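Local coordinates for protein probable amino acid aminotransferase (Mycobacterium tuberculosis, PDB 6Q1S) that is a probable class IV aminotransferase that holds 4'-deoxy-4'-aminopyridoxal-5'-phosphate and 2-oxoglutaric acid, at residues V126-A137 with Q168-D179. Numbering follows the deposited sequence.
Sequences VSAITLDRGLPA and QGAGDVIFVSTD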
ATOM      1  N   VAL B 126      22.731  10.941  -6.855  1.00 29.64           N
ATOM      2  CA  VAL B 126      21.431  10.934  -7.511  1.00 29.04           C
ATOM      3  C   VAL B 126      20.961  12.364  -7.721  1.00 29.14           C
ATOM      4  O   VAL B 126      21.351  13.284  -6.996  1.00 29.48           O
ATOM      5  CB  VAL B 126      20.364  10.151  -6.708  1.00 29.29           C
ATOM      6  CG1 VAL B 126      20.746   8.682  -6.568  1.00 30.15           C
ATOM      7  CG2 VAL B 126      20.145  10.790  -5.343  1.00 29.44           C
ATOM      8  N   SER B 127      20.115  12.539  -8.728  1.00 28.87           N
ATOM      9  CA  SER B 127      19.380  13.775  -8.935  1.00 28.85           C
ATOM     10  C   SER B 127      17.972  13.566  -8.404  1.00 28.11           C
ATOM     11  O   SER B 127      17.289  12.614  -8.796  1.00 29.36           O
ATOM     12  CB  SER B 127      19.347  14.160 -10.416  1.00 29.10           C
ATOM     13  OG  SER B 127      18.552  13.254 -11.158  1.00 28.61           O
ATOM     14  N   ALA B 128      17.547  14.439  -7.500  1.00 28.06           N
ATOM     15  CA  ALA B 128      16.266  14.291  -6.832  1.00 29.26           C
ATOM     16  C   ALA B 128      15.398  15.511  -7.095  1.00 29.22           C
ATOM     17  O   ALA B 128      15.887  16.585  -7.453  1.00 31.23           O
ATOM     18  CB  ALA B 128      16.446  14.091  -5.321  1.00 30.94           C
ATOM     19  N   ILE B 129      14.094  15.325  -6.927  1.00 26.96           N
ATOM     20  CA  ILE B 129      13.129  16.410  -7.021  1.00 26.79           C
ATOM     21  C   ILE B 129      12.267  16.391  -5.769  1.00 26.38           C
ATOM     22  O   ILE B 129      11.963  15.321  -5.229  1.00 25.92           O
ATOM     23  CB  ILE B 129      12.251  16.296  -8.288  1.00 27.13           C
ATOM     24  CG1 ILE B 129      11.499  14.964  -8.311  1.00 27.27           C
ATOM     25  CG2 ILE B 129      13.104  16.436  -9.540  1.00 27.04           C
ATOM     26  CD1 ILE B 129      10.452  14.875  -9.399  1.00 25.61           C
ATOM     27  N   THR B 130      11.882  17.575  -5.300  1.00 26.57           N
ATOM     28  CA  THR B 130      10.945  17.669  -4.191  1.00 26.22           C
ATOM     29  C   THR B 130       9.528  17.487  -4.713  1.00 25.83           C
ATOM     30  O   THR B 130       9.160  18.031  -5.758  1.00 25.87           O
ATOM     31  CB  THR B 130      11.077  19.014  -3.478  1.00 26.67           C
ATOM     32  OG1 THR B 130      10.842  20.077  -4.407  1.00 26.99           O
ATOM     33  CG2 THR B 130      12.469  19.162  -2.878  1.00 27.19           C
ATOM     34  N   LEU B 131       8.729  16.722  -3.976  1.00 25.18           N
ATOM     35  CA  LEU B 131       7.369  16.421  -4.392  1.00 31.04           C
ATOM     36  C   LEU B 131       6.437  16.497  -3.195  1.00 29.80           C
ATOM     37  O   LEU B 131       6.791  16.061  -2.096  1.00 30.04           O
ATOM     38  CB  LEU B 131       7.291  15.030  -5.029  1.00 24.27           C
ATOM     39  CG  LEU B 131       6.487  14.883  -6.318  1.00 24.43           C
ATOM     40  CD1 LEU B 131       7.011  15.814  -7.402  1.00 25.09           C
ATOM     41  CD2 LEU B 131       6.541  13.443  -6.777  1.00 23.69           C
ATOM     42  N   ASP B 132       5.246  17.053  -3.415  1.00 28.97           N
ATOM     43  CA  ASP B 132       4.255  17.128  -2.351  1.00 29.82           C
ATOM     44  C   ASP B 132       3.799  15.728  -1.970  1.00 30.54           C
ATOM     45  O   ASP B 132       3.359  14.951  -2.822  1.00 32.06           O
ATOM     46  CB  ASP B 132       3.062  17.971  -2.805  1.00 31.68           C
ATOM     47  CG  ASP B 132       2.190  18.430  -1.648  1.00 31.86           C
ATOM     48  OD1 ASP B 132       1.986  17.648  -0.695  1.00 31.97           O
ATOM     49  OD2 ASP B 132       1.700  19.577  -1.695  1.00 31.14           O
ATOM     50  N   ARG B 133       3.909  15.406  -0.682  1.00 29.89           N
ATOM     51  CA  ARG B 133       3.457  14.108  -0.199  1.00 26.38           C
ATOM     52  C   ARG B 133       1.960  14.104   0.080  1.00 25.15           C
ATOM     53  O   ARG B 133       1.308  13.060  -0.047  1.00 23.94           O
ATOM     54  CB  ARG B 133       4.245  13.717   1.055  1.00 24.86           C
ATOM     55  CG  ARG B 133       3.741  12.466   1.751  1.00 24.22           C
ATOM     56  CD  ARG B 133       3.848  11.257   0.841  1.00 24.38           C
ATOM     57  NE  ARG B 133       3.369  10.045   1.495  1.00 26.00           N
ATOM     58  CZ  ARG B 133       2.104   9.635   1.465  1.00 27.08           C
ATOM     59  NH1 ARG B 133       1.193  10.342   0.810  1.00 26.93           N
ATOM     60  NH2 ARG B 133       1.752   8.521   2.089  1.00 28.12           N
ATOM     61  N   GLY B 134       1.398  15.254   0.440  1.00 27.12           N
ATOM     62  CA  GLY B 134       0.006  15.344   0.803  1.00 27.93           C
ATOM     63  C   GLY B 134      -0.271  15.164   2.275  1.00 27.75           C
ATOM     64  O   GLY B 134      -1.397  15.422   2.714  1.00 25.11           O
ATOM     65  N   LEU B 135       0.730  14.772   3.057  1.00 28.93           N
ATOM     66  CA  LEU B 135       0.555  14.599   4.487  1.00 30.49           C
ATOM     67  C   LEU B 135       1.113  15.795   5.234  1.00 31.44           C
ATOM     68  O   LEU B 135       2.169  16.316   4.867  1.00 34.10           O
ATOM     69  CB  LEU B 135       1.281  13.343   4.974  1.00 31.97           C
ATOM     70  CG  LEU B 135       0.684  11.956   4.754  1.00 33.12           C
ATOM     71  CD1 LEU B 135       1.696  10.893   5.148  1.00 34.16           C
ATOM     72  CD2 LEU B 135      -0.576  11.813   5.583  1.00 32.88           C
ATOM     73  N   PRO B 136       0.413  16.252   6.262  1.00 29.90           N
ATOM     74  CA  PRO B 136       0.986  17.248   7.167  1.00 29.94           C
ATOM     75  C   PRO B 136       1.884  16.590   8.205  1.00 32.76           C
ATOM     76  O   PRO B 136       1.824  15.385   8.455  1.00 36.56           O
ATOM     77  CB  PRO B 136      -0.245  17.894   7.810  1.00 29.13           C
ATOM     78  CG  PRO B 136      -1.283  16.836   7.755  1.00 28.52           C
ATOM     79  CD  PRO B 136      -1.012  16.006   6.533  1.00 28.90           C
ATOM     80  N   ALA B 137       2.730  17.421   8.816  1.00 33.20           N
ATOM     81  CA  ALA B 137       3.724  16.935   9.767  1.00 35.23           C
ATOM     82  C   ALA B 137       3.098  16.279  10.992  1.00 41.46           C
ATOM     83  O   ALA B 137       3.764  15.481  11.659  1.00 45.78           O
ATOM     84  CB  ALA B 137       4.634  18.086  10.197  1.00 33.94           C
ATOM     85  N   GLN B 168      10.988  12.304 -15.495  1.00 27.09           N
ATOM     86  CA  GLN B 168      11.470  13.675 -15.551  1.00 26.63           C
ATOM     87  C   GLN B 168      12.973  13.763 -15.304  1.00 27.37           C
ATOM     88  O   GLN B 168      13.486  14.837 -14.975  1.00 29.11           O
ATOM     89  CB  GLN B 168      10.694  14.542 -14.561  1.00 26.37           C
ATOM     90  CG  GLN B 168       9.208  14.229 -14.564  1.00 26.37           C
ATOM     91  CD  GLN B 168       8.398  15.187 -13.724  1.00 30.05           C
ATOM     92  OE1 GLN B 168       8.015  14.869 -12.602  1.00 32.33           O
ATOM     93  NE2 GLN B 168       8.117  16.364 -14.271  1.00 33.69           N
ATOM     94  N   GLY B 169      13.688  12.651 -15.461  1.00 28.65           N
ATOM     95  CA  GLY B 169      15.129  12.645 -15.307  1.00 27.68           C
ATOM     96  C   GLY B 169      15.635  12.648 -13.884  1.00 30.49           C
ATOM     97  O   GLY B 169      16.833  12.876 -13.675  1.00 32.42           O
ATOM     98  N   ALA B 170      14.774  12.410 -12.901  1.00 27.04           N
ATOM     99  CA  ALA B 170      15.174  12.408 -11.501  1.00 26.99           C
ATOM    100  C   ALA B 170      15.365  10.978 -11.012  1.00 26.66           C
ATOM    101  O   ALA B 170      14.570  10.089 -11.328  1.00 26.17           O
ATOM    102  CB  ALA B 170      14.136  13.121 -10.635  1.00 26.64           C
ATOM    103  N   GLY B 171      16.422  10.767 -10.233  1.00 26.96           N
ATOM    104  CA  GLY B 171      16.759   9.441  -9.760  1.00 26.77           C
ATOM    105  C   GLY B 171      16.077   9.059  -8.465  1.00 26.25           C
ATOM    106  O   GLY B 171      16.022   7.876  -8.112  1.00 25.96           O
ATOM    107  N   ASP B 172      15.555  10.043  -7.741  1.00 26.17           N
ATOM    108  CA  ASP B 172      14.870   9.780  -6.483  1.00 25.73           C
ATOM    109  C   ASP B 172      13.973  10.971  -6.164  1.00 25.62           C
ATOM    110  O   ASP B 172      13.842  11.904  -6.963  1.00 25.84           O
ATOM    111  CB  ASP B 172      15.877   9.505  -5.363  1.00 26.03           C
ATOM    112  CG  ASP B 172      15.373   8.480  -4.367  1.00 30.68           C
ATOM    113  OD1 ASP B 172      14.234   8.629  -3.877  1.00 31.81           O
ATOM    114  OD2 ASP B 172      16.125   7.529  -4.064  1.00 32.12           O
ATOM    115  N   VAL B 173      13.358  10.938  -4.986  1.00 25.30           N
ATOM    116  CA  VAL B 173      12.365  11.927  -4.583  1.00 25.13           C
ATOM    117  C   VAL B 173      12.605  12.278  -3.124  1.00 25.27           C
ATOM    118  O   VAL B 173      13.003  11.424  -2.325  1.00 25.20           O
ATOM    119  CB  VAL B 173      10.924  11.402  -4.791  1.00 24.48           C
ATOM    120  CG1 VAL B 173       9.900  12.292  -4.099  1.00 24.32           C
ATOM    121  CG2 VAL B 173      10.604  11.290  -6.265  1.00 24.42           C
ATOM    122  N   ILE B 174      12.388  13.544  -2.784  1.00 25.50           N
ATOM    123  CA  ILE B 174      12.328  13.992  -1.400  1.00 25.59           C
ATOM    124  C   ILE B 174      10.906  14.472  -1.156  1.00 25.20           C
ATOM    125  O   ILE B 174      10.457  15.446  -1.774  1.00 25.32           O
ATOM    126  CB  ILE B 174      13.352  15.099  -1.106  1.00 26.27           C
ATOM    127  CG1 ILE B 174      14.773  14.537  -1.188  1.00 26.67           C
ATOM    128  CG2 ILE B 174      13.097  15.701   0.269  1.00 28.14           C
ATOM    129  CD1 ILE B 174      15.850  15.554  -0.905  1.00 27.38           C
ATOM    130  N   PHE B 175      10.188  13.775  -0.279  1.00 24.77           N
ATOM    131  CA  PHE B 175       8.812  14.134   0.025  1.00 24.41           C
ATOM    132  C   PHE B 175       8.773  15.377   0.902  1.00 24.78           C
ATOM    133  O   PHE B 175       9.495  15.470   1.899  1.00 25.08           O
ATOM    134  CB  PHE B 175       8.103  12.979   0.731  1.00 23.89           C
ATOM    135  CG  PHE B 175       7.498  11.975  -0.202  1.00 23.41           C
ATOM    136  CD1 PHE B 175       6.689  12.384  -1.249  1.00 23.75           C
ATOM    137  CD2 PHE B 175       7.741  10.624  -0.036  1.00 23.15           C
ATOM    138  CE1 PHE B 175       6.128  11.463  -2.109  1.00 22.84           C
ATOM    139  CE2 PHE B 175       7.184   9.696  -0.896  1.00 22.74           C
ATOM    140  CZ  PHE B 175       6.375  10.117  -1.934  1.00 22.58           C
ATOM    141  N   VAL B 176       7.918  16.327   0.540  1.00 25.38           N
ATOM    142  CA  VAL B 176       7.701  17.525   1.337  1.00 26.90           C
ATOM    143  C   VAL B 176       6.240  17.548   1.753  1.00 29.16           C
ATOM    144  O   VAL B 176       5.349  17.262   0.945  1.00 30.53           O
ATOM    145  CB  VAL B 176       8.077  18.807   0.565  1.00 25.62           C
ATOM    146  CG1 VAL B 176       8.083  20.005   1.497  1.00 26.06           C
ATOM    147  CG2 VAL B 176       9.431  18.647  -0.113  1.00 25.98           C
ATOM    148  N   SER B 177       6.004  17.882   3.016  1.00 28.92           N
ATOM    149  CA  SER B 177       4.659  17.926   3.561  1.00 29.21           C
ATOM    150  C   SER B 177       3.902  19.157   3.069  1.00 31.71           C
ATOM    151  O   SER B 177       4.486  20.121   2.563  1.00 31.20           O
ATOM    152  CB  SER B 177       4.717  17.918   5.086  1.00 28.89           C
ATOM    153  OG  SER B 177       5.360  19.078   5.578  1.00 28.78           O
ATOM    154  N   THR B 178       2.576  19.116   3.229  1.00 34.03           N
ATOM    155  CA  THR B 178       1.752  20.272   2.881  1.00 35.04           C
ATOM    156  C   THR B 178       2.123  21.487   3.721  1.00 36.06           C
ATOM    157  O   THR B 178       1.963  22.630   3.279  1.00 36.59           O
ATOM    158  CB  THR B 178       0.268  19.938   3.054  1.00 33.73           C
ATOM    159  OG1 THR B 178      -0.005  18.653   2.484  1.00 30.65           O
ATOM    160  CG2 THR B 178      -0.600  20.980   2.356  1.00 35.56           C
ATOM    161  N   ASP B 179       2.624  21.256   4.932  1.00 35.88           N
ATOM    162  CA  ASP B 179       3.101  22.326   5.794  1.00 36.62           C
ATOM    163  C   ASP B 179       4.383  22.955   5.268  1.00 33.45           C
ATOM    164  O   ASP B 179       4.721  24.077   5.661  1.00 36.95           O
ATOM    165  CB  ASP B 179       3.312  21.721   7.186  1.00 41.68           C
ATOM    166  CG  ASP B 179       2.515  22.419   8.269  1.00 48.86           C
ATOM    167  OD1 ASP B 179       1.961  23.507   8.012  1.00 51.37           O
ATOM    168  OD2 ASP B 179       2.313  21.785   9.333  1.00 51.27           O
TER
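Strands 126-132 and 172-176 pair in parallel within a mixed sheet, Ala128 to Asp132 lying beside Asp172 to Val176, with axes 30° apart. From Ile129 onward the ladder is regular: Ile129 O accepts from Ile174 N (3.1 Å, N-H...O 170°), Ile174 O from Leu131 N, Leu131 O from Val176 N (2.9 Å), and Val176 O from Arg133 N. At the N-terminal end Ile129 N to Asp172 O is weak at 3.4 Å, while Ser127 O takes Asp172 N. The connection runs through helix 156-166, which packs on Leu131, Val173 and Phe175, so the unit is a beta-alpha-beta crossover of the class IV aminotransferase fold. On this face Leu131 CB meets Val173 CG1 at 3.9 Å, and Ile129 CG2 presses on Ala170 CB at 3.6 Å. Past the strand, Arg133 lays its methylene CD over the centre of the Phe175 ring, 3.6 Å from the centroid, a CH-pi contact; the bend at chi2 (62°) folds the chain over that face, while Val173 CG1 sits on the opposite side, displaced toward the rim. On the other face Val176 CG2 approaches Thr130 CB (3.8 Å); the OG1 of Thr130 is hydrogen-bonded to Asp266 OD1. Asp132 OD1 takes Gly134 N, closing an Asx turn, and Asp132 O is hydrogen-bonded to Trp145 NE1 of the second subunit.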